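PDB 4R78: choline kinase from Streptococcus pneumoniae, which probably phosphorylates choline using ATP, and is captured here with adenosine monophosphate bound in the nucleotide pocket of a protein kinase-like fold. Local coordinates for residues R77-Y82 with E142-F147; K88-D93 with L133-T138; S192-L197 with I213-S218. All coordinates share one frame; numbering follows the deposited sequence.

Contact 1 (R77-Y82 with E142-F147)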
loop_
_atom_site.group_PDB
_atom_site.type_symbol
_atom_site.label_atom_id
_atom_site.label_comp_id
_atom_site.label_asym_id
_atom_site.label_seq_id
_atom_site.Cartn_x
_atom_site.Cartn_y
_atom_site.Cartn_z
ATOM N N ARG A 77 8.961 2.611 -10.705
ATOM C CA ARG A 77 8.523 1.380 -11.363
ATOM C C ARG A 77 9.606 0.315 -11.421
ATOM O O ARG A 77 9.341 -0.858 -11.194
ATOM C CB ARG A 77 7.974 1.683 -12.756
ATOM C CG ARG A 77 6.778 2.626 -12.707
ATOM C CD ARG A 77 6.282 2.980 -14.088
ATOM N NE ARG A 77 5.323 4.080 -14.031
ATOM C CZ ARG A 77 4.902 4.760 -15.091
ATOM N NH1 ARG A 77 4.034 5.750 -14.944
ATOM N NH2 ARG A 77 5.365 4.471 -16.300
ATOM N N GLN A 78 10.831 0.734 -11.711
ATOM C CA GLN A 78 11.939 -0.211 -11.758
ATOM C C GLN A 78 12.312 -0.736 -10.380
ATOM O O GLN A 78 12.570 -1.931 -10.228
ATOM C CB GLN A 78 13.123 0.387 -12.500
ATOM C CG GLN A 78 12.837 0.457 -13.983
ATOM C CD GLN A 78 14.076 0.484 -14.831
ATOM O OE1 GLN A 78 14.270 -0.376 -15.692
ATOM N NE2 GLN A 78 14.919 1.480 -14.607
ATOM N N ASP A 79 12.309 0.140 -9.373
ATOM C CA ASP A 79 12.500 -0.299 -7.992
ATOM C C ASP A 79 11.514 -1.414 -7.675
ATOM O O ASP A 79 11.894 -2.456 -7.142
ATOM C CB ASP A 79 12.248 0.841 -7.002
ATOM C CG ASP A 79 13.436 1.778 -6.834
ATOM O OD1 ASP A 79 14.457 1.653 -7.547
ATOM O OD2 ASP A 79 13.314 2.675 -5.975
ATOM N N GLU A 80 10.246 -1.187 -8.022
ATOM C CA GLU A 80 9.174 -2.096 -7.641
ATOM C C GLU A 80 9.144 -3.372 -8.471
ATOM O O GLU A 80 8.717 -4.418 -7.981
ATOM C CB GLU A 80 7.820 -1.382 -7.660
ATOM C CG GLU A 80 7.724 -0.224 -6.658
ATOM C CD GLU A 80 7.990 -0.638 -5.217
ATOM O OE1 GLU A 80 8.319 0.260 -4.416
ATOM O OE2 GLU A 80 7.878 -1.843 -4.888
ATOM N N LYS A 81 9.607 -3.287 -9.719
ATOM C CA LYS A 81 9.757 -4.484 -10.544
ATOM C C LYS A 81 10.836 -5.391 -9.951
ATOM O O LYS A 81 10.655 -6.607 -9.868
ATOM C CB LYS A 81 10.063 -4.136 -12.006
ATOM C CG LYS A 81 10.016 -5.345 -12.924
ATOM C CD LYS A 81 9.923 -4.954 -14.381
ATOM C CE LYS A 81 9.795 -6.194 -15.246
ATOM N NZ LYS A 81 9.440 -5.835 -16.645
ATOM N N TYR A 82 11.944 -4.792 -9.519
ATOM C CA TYR A 82 12.978 -5.539 -8.816
ATOM C C TYR A 82 12.454 -6.113 -7.504
ATOM O O TYR A 82 12.707 -7.273 -7.179
ATOM C CB TYR A 82 14.212 -4.678 -8.533
ATOM C CG TYR A 82 15.233 -5.407 -7.686
ATOM C CD1 TYR A 82 15.944 -6.493 -8.204
ATOM C CD2 TYR A 82 15.464 -5.039 -6.359
ATOM C CE1 TYR A 82 16.870 -7.184 -7.432
ATOM C CE2 TYR A 82 16.406 -5.717 -5.579
ATOM C CZ TYR A 82 17.093 -6.794 -6.121
ATOM O OH TYR A 82 18.015 -7.484 -5.368
ATOM N N GLU A 142 17.190 -6.710 0.750
ATOM C CA GLU A 142 17.493 -5.308 0.532
ATOM C C GLU A 142 16.690 -4.796 -0.659
ATOM O O GLU A 142 17.124 -4.882 -1.813
ATOM C CB GLU A 142 18.997 -5.116 0.314
ATOM C CG GLU A 142 19.851 -5.414 1.549
ATOM C CD GLU A 142 19.747 -4.341 2.625
ATOM O OE1 GLU A 142 19.580 -3.150 2.276
ATOM O OE2 GLU A 142 19.841 -4.693 3.822
ATOM N N LEU A 143 15.501 -4.281 -0.364
ATOM C CA LEU A 143 14.625 -3.735 -1.393
ATOM C C LEU A 143 15.239 -2.490 -2.002
ATOM O O LEU A 143 16.028 -1.789 -1.358
ATOM C CB LEU A 143 13.255 -3.368 -0.809
ATOM C CG LEU A 143 12.447 -4.450 -0.081
ATOM C CD1 LEU A 143 11.071 -3.921 0.299
ATOM C CD2 LEU A 143 12.331 -5.722 -0.910
ATOM N N ARG A 144 14.878 -2.223 -3.251
ATOM C CA ARG A 144 15.184 -0.944 -3.861
ATOM C C ARG A 144 14.139 0.071 -3.426
ATOM O O ARG A 144 12.933 -0.177 -3.525
ATOM C CB ARG A 144 15.252 -1.069 -5.381
ATOM C CG ARG A 144 16.592 -1.605 -5.862
ATOM C CD ARG A 144 16.644 -1.781 -7.374
ATOM N NE ARG A 144 16.266 -0.565 -8.087
ATOM C CZ ARG A 144 16.396 -0.390 -9.400
ATOM N NH1 ARG A 144 16.913 -1.350 -10.160
ATOM N NH2 ARG A 144 16.010 0.753 -9.954
ATOM N N GLY A 145 14.619 1.203 -2.927
ATOM C CA GLY A 145 13.759 2.236 -2.378
ATOM C C GLY A 145 14.056 2.460 -0.909
ATOM O O GLY A 145 14.135 1.511 -0.125
ATOM N N GLU A 146 14.232 3.725 -0.547
ATOM C CA GLU A 146 14.446 4.117 0.840
ATOM C C GLU A 146 13.322 5.060 1.232
ATOM O O GLU A 146 13.315 6.229 0.823
ATOM C CB GLU A 146 15.802 4.814 1.004
ATOM C CG GLU A 146 17.006 3.959 0.620
ATOM C CD GLU A 146 17.269 2.837 1.611
ATOM O OE1 GLU A 146 17.283 3.104 2.831
ATOM O OE2 GLU A 146 17.463 1.687 1.166
ATOM N N PHE A 147 12.366 4.552 2.011
ATOM C CA PHE A 147 11.192 5.342 2.358
ATOM C C PHE A 147 11.544 6.506 3.275
ATOM O O PHE A 147 12.118 6.329 4.351
ATOM C CB PHE A 147 10.063 4.491 2.951
ATOM C CG PHE A 147 8.704 5.117 2.797
ATOM C CD1 PHE A 147 7.976 4.949 1.624
ATOM C CD2 PHE A 147 8.161 5.900 3.810
ATOM C CE1 PHE A 147 6.721 5.535 1.466
ATOM C CE2 PHE A 147 6.912 6.491 3.659
ATOM C CZ PHE A 147 6.188 6.308 2.487
HETATM O O HOH W 1 11.122 2.321 -4.275
#
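The loop 142-147 passes across the first turns of helix 77-87, coming closest at Asp79 and Arg144, whose CA atoms are 5.0 Å apart. Arg144 does most of the work here. It approaches Asp79 side-on and gives two hydrogens to one oxygen: Arg144 NE donates to Asp79 OD1 at 2.9 Å, and Arg144 NH2 to the same OD1 at 3.0 Å. The salt bridge is not a coplanar pair, since the carboxylate is turned 77° from the guanidinium plane. NH2 meets OD1 nearly along the C-O bond, whereas NE reaches it from above the carboxylate. A bend at chi3 of Arg144 (53°) turns the guanidinium back over the helix, and one of its faces lies on the peptide joining Gln78 to Asp79. The other carboxylate oxygen, Asp79 OD2, has a water at 2.8 Å, which also sits 3.2 Å from Arg144 O and probably links the two. One turn along the helix, Tyr82 takes the aliphatic part of the arginine: Arg144 CD lies 3.6 Å from Tyr82 CD2, and the two side chains cross at about a right angle. Glu142 O comes to the edge of the same ring, 3.9 Å from Tyr82 CE2. All this lies at the surface. By its place between the third and fourth strands, helix 77-87 corresponds to helix C of the kinase fold; Lys81 ties it to strand 96-100 at Phe99 O, Asn83 receives the amide of Arg144, and Leu143 packs on Leu86 and Leu87, where the loop runs from helix 126-137 to helix 149-159.

Contact 2 (K88-D93 with L133-T138)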
loop_
_atom_site.group_PDB
_atom_site.type_symbol
_atom_site.label_atom_id
_atom_site.label_comp_id
_atom_site.label_asym_id
_atom_site.label_seq_id
_atom_site.Cartn_x
_atom_site.Cartn_y
_atom_site.Cartn_z
ATOM N N LYS A 88 9.765 -12.595 -4.339
ATOM C CA LYS A 88 8.992 -13.741 -4.827
ATOM C C LYS A 88 9.110 -14.987 -3.947
ATOM O O LYS A 88 8.100 -15.627 -3.652
ATOM C CB LYS A 88 9.345 -14.082 -6.281
ATOM C CG LYS A 88 8.403 -15.123 -6.887
ATOM C CD LYS A 88 8.846 -15.575 -8.266
ATOM C CE LYS A 88 7.938 -16.678 -8.791
ATOM N NZ LYS A 88 7.963 -17.888 -7.925
ATOM N N ASP A 89 10.327 -15.320 -3.519
ATOM C CA ASP A 89 10.534 -16.569 -2.774
ATOM C C ASP A 89 10.000 -16.574 -1.337
ATOM O O ASP A 89 10.052 -17.601 -0.660
ATOM C CB ASP A 89 11.988 -17.072 -2.861
ATOM C CG ASP A 89 12.993 -16.129 -2.219
ATOM O OD1 ASP A 89 12.598 -15.259 -1.420
ATOM O OD2 ASP A 89 14.198 -16.282 -2.514
ATOM N N LEU A 90 9.481 -15.436 -0.877
ATOM C CA LEU A 90 8.775 -15.380 0.408
ATOM C C LEU A 90 7.413 -16.067 0.328
ATOM O O LEU A 90 6.853 -16.473 1.347
ATOM C CB LEU A 90 8.593 -13.936 0.886
ATOM C CG LEU A 90 9.816 -13.096 1.256
ATOM C CD1 LEU A 90 9.367 -11.771 1.857
ATOM C CD2 LEU A 90 10.745 -13.830 2.219
ATOM N N GLY A 91 6.881 -16.180 -0.884
ATOM C CA GLY A 91 5.592 -16.828 -1.116
ATOM C C GLY A 91 4.391 -16.057 -0.592
ATOM O O GLY A 91 3.325 -16.632 -0.377
ATOM N N LEU A 92 4.558 -14.751 -0.399
ATOM C CA LEU A 92 3.497 -13.921 0.160
ATOM C C LEU A 92 2.561 -13.358 -0.904
ATOM O O LEU A 92 1.348 -13.374 -0.743
ATOM C CB LEU A 92 4.085 -12.787 1.006
ATOM C CG LEU A 92 4.851 -13.187 2.272
ATOM C CD1 LEU A 92 5.445 -11.960 2.945
ATOM C CD2 LEU A 92 3.958 -13.961 3.240
ATOM N N ASP A 93 3.139 -12.863 -1.991
ATOM C CA ASP A 93 2.373 -12.256 -3.072
ATOM C C ASP A 93 1.855 -13.335 -4.020
ATOM O O ASP A 93 2.376 -14.457 -4.049
ATOM C CB ASP A 93 3.269 -11.264 -3.825
ATOM C CG ASP A 93 2.491 -10.207 -4.615
ATOM O OD1 ASP A 93 1.241 -10.240 -4.691
ATOM O OD2 ASP A 93 3.164 -9.325 -5.186
ATOM N N LEU A 133 3.872 -10.780 8.750
ATOM C CA LEU A 133 4.625 -9.544 8.942
ATOM C C LEU A 133 6.040 -9.826 9.437
ATOM O O LEU A 133 6.986 -9.147 9.041
ATOM C CB LEU A 133 3.885 -8.565 9.856
ATOM C CG LEU A 133 2.616 -7.925 9.270
ATOM C CD1 LEU A 133 2.263 -6.664 10.043
ATOM C CD2 LEU A 133 2.753 -7.632 7.771
ATOM N N GLN A 134 6.188 -10.853 10.275
ATOM C CA GLN A 134 7.511 -11.284 10.713
ATOM C C GLN A 134 8.345 -11.721 9.517
ATOM O O GLN A 134 9.522 -11.384 9.418
ATOM C CB GLN A 134 7.412 -12.439 11.699
ATOM C CG GLN A 134 6.926 -12.045 13.068
ATOM C CD GLN A 134 6.868 -13.226 14.007
ATOM O OE1 GLN A 134 6.449 -14.317 13.622
ATOM N NE2 GLN A 134 7.286 -13.016 15.247
ATOM N N THR A 135 7.719 -12.466 8.608
ATOM C CA THR A 135 8.403 -12.975 7.421
ATOM C C THR A 135 9.007 -11.840 6.596
ATOM O O THR A 135 10.173 -11.909 6.191
ATOM C CB THR A 135 7.463 -13.841 6.552
ATOM O OG1 THR A 135 7.148 -15.055 7.250
ATOM C CG2 THR A 135 8.112 -14.189 5.220
ATOM N N ILE A 136 8.223 -10.794 6.350
ATOM C CA ILE A 136 8.740 -9.686 5.555
ATOM C C ILE A 136 9.801 -8.891 6.317
ATOM O O ILE A 136 10.861 -8.601 5.774
ATOM C CB ILE A 136 7.629 -8.778 4.934
ATOM C CG1 ILE A 136 8.242 -7.606 4.154
ATOM C CG2 ILE A 136 6.670 -8.265 5.981
ATOM C CD1 ILE A 136 9.093 -8.012 2.959
ATOM N N HIS A 137 9.537 -8.582 7.583
ATOM C CA HIS A 137 10.459 -7.733 8.335
ATOM C C HIS A 137 11.789 -8.388 8.689
ATOM O O HIS A 137 12.777 -7.684 8.901
ATOM C CB HIS A 137 9.786 -7.136 9.572
ATOM C CG HIS A 137 8.611 -6.271 9.244
ATOM N ND1 HIS A 137 7.599 -6.015 10.142
ATOM C CD2 HIS A 137 8.272 -5.626 8.102
ATOM C CE1 HIS A 137 6.697 -5.234 9.575
ATOM N NE2 HIS A 137 7.083 -4.983 8.336
ATOM N N THR A 138 11.816 -9.719 8.724
ATOM C CA THR A 138 13.045 -10.464 9.010
ATOM C C THR A 138 13.630 -11.136 7.761
ATOM O O THR A 138 14.496 -12.009 7.870
ATOM C CB THR A 138 12.817 -11.549 10.085
ATOM O OG1 THR A 138 11.935 -12.553 9.571
ATOM C CG2 THR A 138 12.235 -10.950 11.366
#
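Leu90 spreads its two methyls over neighbouring residues of helix 126-137: Leu90 CD1 rests 3.9 Å from Ile136 CD1, and Leu90 CD2 lies 4.0 Å from Thr135 CG2. Against Ile136 the leucine crosses at about a right angle, and the two meet through their terminal methyls; the leucine and Thr135 run antiparallel, side by side. Leu92 adds a second, looser layer. Leu92 CD1 is 4.2 Å from Thr135 CG2 and 4.3 Å from Ile136 CB, which puts the threonine methyl within reach of both leucines. That methyl faces them because Thr135 has CG2 anti to the backbone N, while OG1 (chi1 -68°) turns back along the helix to bond Pro131 O. Ile136 likewise carries CG1 anti to its own N (chi1 178°), and chi2 of 62° then sets CD1 toward Leu90. The contact is therefore wholly apolar and modest in size, and the backbones stay well separated, with the CA atoms of Leu90 and Thr135 7.4 Å apart. In kinase terms, 88-93 corresponds by topology to the loop between helix C and the fourth strand of the N-lobe sheet, and helix 126-137 probably to helix E of the C-lobe, which would put these methyls where the two lobes join. Gly91, with positive phi, turns the chain between the two leucines; its carbonyl is held by Arg209 and the Leu92 backbone pairs with Leu212. The helix ends at His137; just beyond it Thr138 OG1 donates to Gln134 O at 2.7 Å, from the opposite face of that carbonyl to Thr138 N. Leu87 of helix 77-87 also touches Ile136, and Asp89 reaches beyond the helix to a salt bridge with Lys141.

Contact 3 (S192-L197 with I213-S218). With AMP (adenosine monophosphate), chain C.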
loop_
_atom_site.group_PDB
_atom_site.type_symbol
_atom_site.label_atom_id
_atom_site.label_comp_id
_atom_site.label_asym_id
_atom_site.label_seq_id
_atom_site.Cartn_x
_atom_site.Cartn_y
_atom_site.Cartn_z
ATOM N N SER A 192 13.036 -4.364 5.075
ATOM C CA SER A 192 12.068 -4.543 3.998
ATOM C C SER A 192 10.642 -4.432 4.539
ATOM O O SER A 192 10.254 -5.181 5.440
ATOM C CB SER A 192 12.288 -5.899 3.330
ATOM O OG SER A 192 12.294 -6.940 4.289
ATOM N N CYS A 193 9.881 -3.478 3.998
ATOM C CA CYS A 193 8.492 -3.228 4.419
ATOM C C CYS A 193 7.530 -3.230 3.235
ATOM O O CYS A 193 7.925 -2.929 2.106
ATOM C CB CYS A 193 8.368 -1.877 5.126
ATOM S SG CYS A 193 9.195 -1.740 6.733
ATOM N N HIS A 194 6.268 -3.555 3.509
ATOM C CA HIS A 194 5.203 -3.505 2.508
ATOM C C HIS A 194 4.750 -2.072 2.245
ATOM O O HIS A 194 4.528 -1.696 1.092
ATOM C CB HIS A 194 4.015 -4.362 2.947
ATOM C CG HIS A 194 2.893 -4.395 1.958
ATOM N ND1 HIS A 194 2.005 -3.352 1.802
ATOM C CD2 HIS A 194 2.511 -5.351 1.078
ATOM C CE1 HIS A 194 1.132 -3.659 0.859
ATOM N NE2 HIS A 194 1.413 -4.870 0.409
ATOM N N ILE A 195 4.612 -1.296 3.325
ATOM C CA ILE A 195 4.259 0.140 3.310
ATOM C C ILE A 195 2.776 0.518 3.146
ATOM O O ILE A 195 2.415 1.685 3.331
ATOM C CB ILE A 195 5.065 0.951 2.227
ATOM C CG1 ILE A 195 6.580 0.746 2.420
ATOM C CG2 ILE A 195 4.682 2.444 2.219
ATOM C CD1 ILE A 195 7.171 1.369 3.694
ATOM N N ASP A 196 1.919 -0.453 2.828
ATOM C CA ASP A 196 0.517 -0.154 2.505
ATOM C C ASP A 196 -0.410 -1.285 2.974
ATOM O O ASP A 196 -1.114 -1.905 2.167
ATOM C CB ASP A 196 0.280 0.184 1.022
ATOM C CG ASP A 196 -1.122 0.706 0.750
ATOM O OD1 ASP A 196 -1.726 1.309 1.663
ATOM O OD2 ASP A 196 -1.622 0.512 -0.378
ATOM N N LEU A 197 -0.438 -1.522 4.286
ATOM C CA LEU A 197 -1.163 -2.663 4.854
ATOM C C LEU A 197 -2.659 -2.417 5.118
ATOM O O LEU A 197 -3.161 -2.642 6.228
ATOM C CB LEU A 197 -0.442 -3.204 6.099
ATOM C CG LEU A 197 0.935 -3.834 5.849
ATOM C CD1 LEU A 197 1.551 -4.266 7.162
ATOM C CD2 LEU A 197 0.870 -5.008 4.878
ATOM N N ILE A 213 -0.783 -8.841 -0.972
ATOM C CA ILE A 213 -0.632 -8.373 -2.352
ATOM C C ILE A 213 -0.355 -6.875 -2.431
ATOM O O ILE A 213 -0.311 -6.187 -1.409
ATOM C CB ILE A 213 -1.885 -8.721 -3.207
ATOM C CG1 ILE A 213 -3.107 -7.935 -2.715
ATOM C CG2 ILE A 213 -2.121 -10.233 -3.206
ATOM C CD1 ILE A 213 -4.268 -7.923 -3.682
ATOM N N ASP A 214 -0.154 -6.392 -3.657
ATOM C CA ASP A 214 -0.038 -4.966 -3.969
ATOM C C ASP A 214 1.132 -4.291 -3.259
ATOM O O ASP A 214 0.964 -3.424 -2.397
ATOM C CB ASP A 214 -1.376 -4.241 -3.755
ATOM C CG ASP A 214 -2.403 -4.571 -4.831
ATOM O OD1 ASP A 214 -2.093 -5.332 -5.776
ATOM O OD2 ASP A 214 -3.531 -4.050 -4.738
ATOM N N TRP A 215 2.326 -4.705 -3.668
ATOM C CA TRP A 215 3.576 -4.238 -3.090
ATOM C C TRP A 215 4.135 -2.994 -3.791
ATOM O O TRP A 215 5.329 -2.717 -3.692
ATOM C CB TRP A 215 4.599 -5.381 -3.126
ATOM C CG TRP A 215 4.222 -6.534 -2.238
ATOM C CD1 TRP A 215 3.240 -7.457 -2.454
ATOM C CD2 TRP A 215 4.823 -6.873 -0.987
ATOM N NE1 TRP A 215 3.190 -8.356 -1.414
ATOM C CE2 TRP A 215 4.152 -8.018 -0.497
ATOM C CE3 TRP A 215 5.859 -6.316 -0.226
ATOM C CZ2 TRP A 215 4.490 -8.620 0.720
ATOM C CZ3 TRP A 215 6.194 -6.914 0.983
ATOM C CH2 TRP A 215 5.514 -8.058 1.439
ATOM N N GLU A 216 3.274 -2.230 -4.464
ATOM C CA GLU A 216 3.717 -1.060 -5.243
ATOM C C GLU A 216 4.472 -0.004 -4.442
ATOM O O GLU A 216 5.254 0.757 -5.007
ATOM C CB GLU A 216 2.541 -0.391 -5.966
ATOM C CG GLU A 216 2.068 -1.127 -7.217
ATOM C CD GLU A 216 1.515 -2.514 -6.918
ATOM O OE1 GLU A 216 0.718 -2.642 -5.964
ATOM O OE2 GLU A 216 1.893 -3.467 -7.634
ATOM N N TYR A 217 4.224 0.051 -3.135
ATOM C CA TYR A 217 4.879 1.036 -2.279
ATOM C C TYR A 217 6.055 0.468 -1.500
ATOM O O TYR A 217 6.719 1.204 -0.759
ATOM C CB TYR A 217 3.862 1.673 -1.330
ATOM C CG TYR A 217 2.773 2.426 -2.058
ATOM C CD1 TYR A 217 2.968 3.742 -2.476
ATOM C CD2 TYR A 217 1.555 1.812 -2.346
ATOM C CE1 TYR A 217 1.970 4.432 -3.157
ATOM C CE2 TYR A 217 0.550 2.493 -3.024
ATOM C CZ TYR A 217 0.768 3.802 -3.425
ATOM O OH TYR A 217 -0.229 4.479 -4.094
ATOM N N SER A 218 6.328 -0.824 -1.687
ATOM C CA SER A 218 7.338 -1.511 -0.872
ATOM C C SER A 218 8.700 -0.821 -0.933
ATOM O O SER A 218 9.138 -0.340 -1.987
ATOM C CB SER A 218 7.449 -3.004 -1.226
ATOM O OG SER A 218 8.085 -3.216 -2.480
HETATM P P AMP C . -6.825 -3.464 -3.624
HETATM O O1P AMP C . -6.013 -2.201 -3.467
HETATM O O2P AMP C . -8.319 -3.250 -3.612
HETATM O O3P AMP C . -6.352 -4.615 -2.769
HETATM O "O5'" AMP C . -6.519 -3.961 -5.125
HETATM C "C5'" AMP C . -6.493 -5.354 -5.432
HETATM C "C4'" AMP C . -7.871 -5.960 -5.206
HETATM O "O4'" AMP C . -8.202 -6.834 -6.291
HETATM C "C3'" AMP C . -7.911 -6.794 -3.935
HETATM O "O3'" AMP C . -8.584 -6.096 -2.882
HETATM C "C2'" AMP C . -8.644 -8.066 -4.315
HETATM O "O2'" AMP C . -10.025 -7.970 -3.967
HETATM C "C1'" AMP C . -8.548 -8.146 -5.828
HETATM N N9 AMP C . -7.508 -9.132 -6.229
HETATM C C8 AMP C . -6.182 -8.900 -6.282
HETATM N N7 AMP C . -5.493 -9.994 -6.689
HETATM C C5 AMP C . -6.394 -10.962 -6.914
HETATM C C6 AMP C . -6.342 -12.371 -7.367
HETATM N N6 AMP C . -5.155 -12.952 -7.661
HETATM N N1 AMP C . -7.511 -13.045 -7.476
HETATM C C2 AMP C . -8.695 -12.469 -7.183
HETATM N N3 AMP C . -8.814 -11.192 -6.765
HETATM C C4 AMP C . -7.722 -10.397 -6.612
HETATM O O HOH W 2 2.791 -1.518 -1.154
#
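His194 points the edge of its ring into the face of Trp215, a T-shaped pair with the six-membered ring of Trp215 4.6 Å from the imidazole, centroid to centroid, and the planes 61° apart. His194 CD2 is the probing atom, 3.5 Å from Trp215 CD2, and this is the tightly packed half of the contact. With CG anti to the backbone N (chi1 -178°), the imidazole swings across to the other segment, where His194 NE2 donates to Ile213 O at 2.8 Å in an almost straight bond (169°). On the other nitrogen, His194 ND1 accepts from Asp196 N at 3.1 Å. Both partners lie near the ring plane, so the rotation of the imidazole is fixed, while the CD2 methyl of Leu197 lies over one face near the rim. Ile195 is close-packed too, with CG1 3.2 Å from Tyr217 O and CG2 3.7 Å from Tyr217 CB. His194-Ile195-Asp196 is the HxD motif of the kinase fold, and Asp214-Trp215-Glu216 stands where typical kinases have DFG. Asp214 lies at the nucleotide: Asp214 OD2 is 3.0 Å from AMP O5', and its other oxygen is bridged to Lys106. A water bridges the two backbones, donating to His194 O and Asp214 O and accepting from Tyr217 N. Between Asp196 and the tyrosine ring the packing slackens, Asp196 CB lying 4.0 Å from Tyr217 CD2. On this partly exposed side a MES molecule, probably from the crystallisation liquor, lies beside Asp196 and hydrogen-bonds to the Tyr217 hydroxyl, with Trp271 and Trp274 of helix 257-280 close by.

Overall arrangement
Contact 3 lies about 5 Å from the centre of the folded chain and touches the other two, its centre about 10 Å from that of contact 1 and about 11 Å from that of contact 2. Glu80 OE2 of contact 1 probably hydrogen-bonds Ser218 OG at 2.8 Å, tying the helix to the turn that follows Asp214. From contact 2, Ile136 O lies 2.6 Å from Ser192 OG, and Asp93 packs on Trp215. Contacts 1 and 2 have centres about 15 Å apart, and along the chain contact 2 is nested within the loop that contact 1 closes. Contact 3 supplies Ile213 and Asp214 to the AMP pocket, whereas the Leu92 side chain of contact 2 stays about 13 Å from the nucleotide.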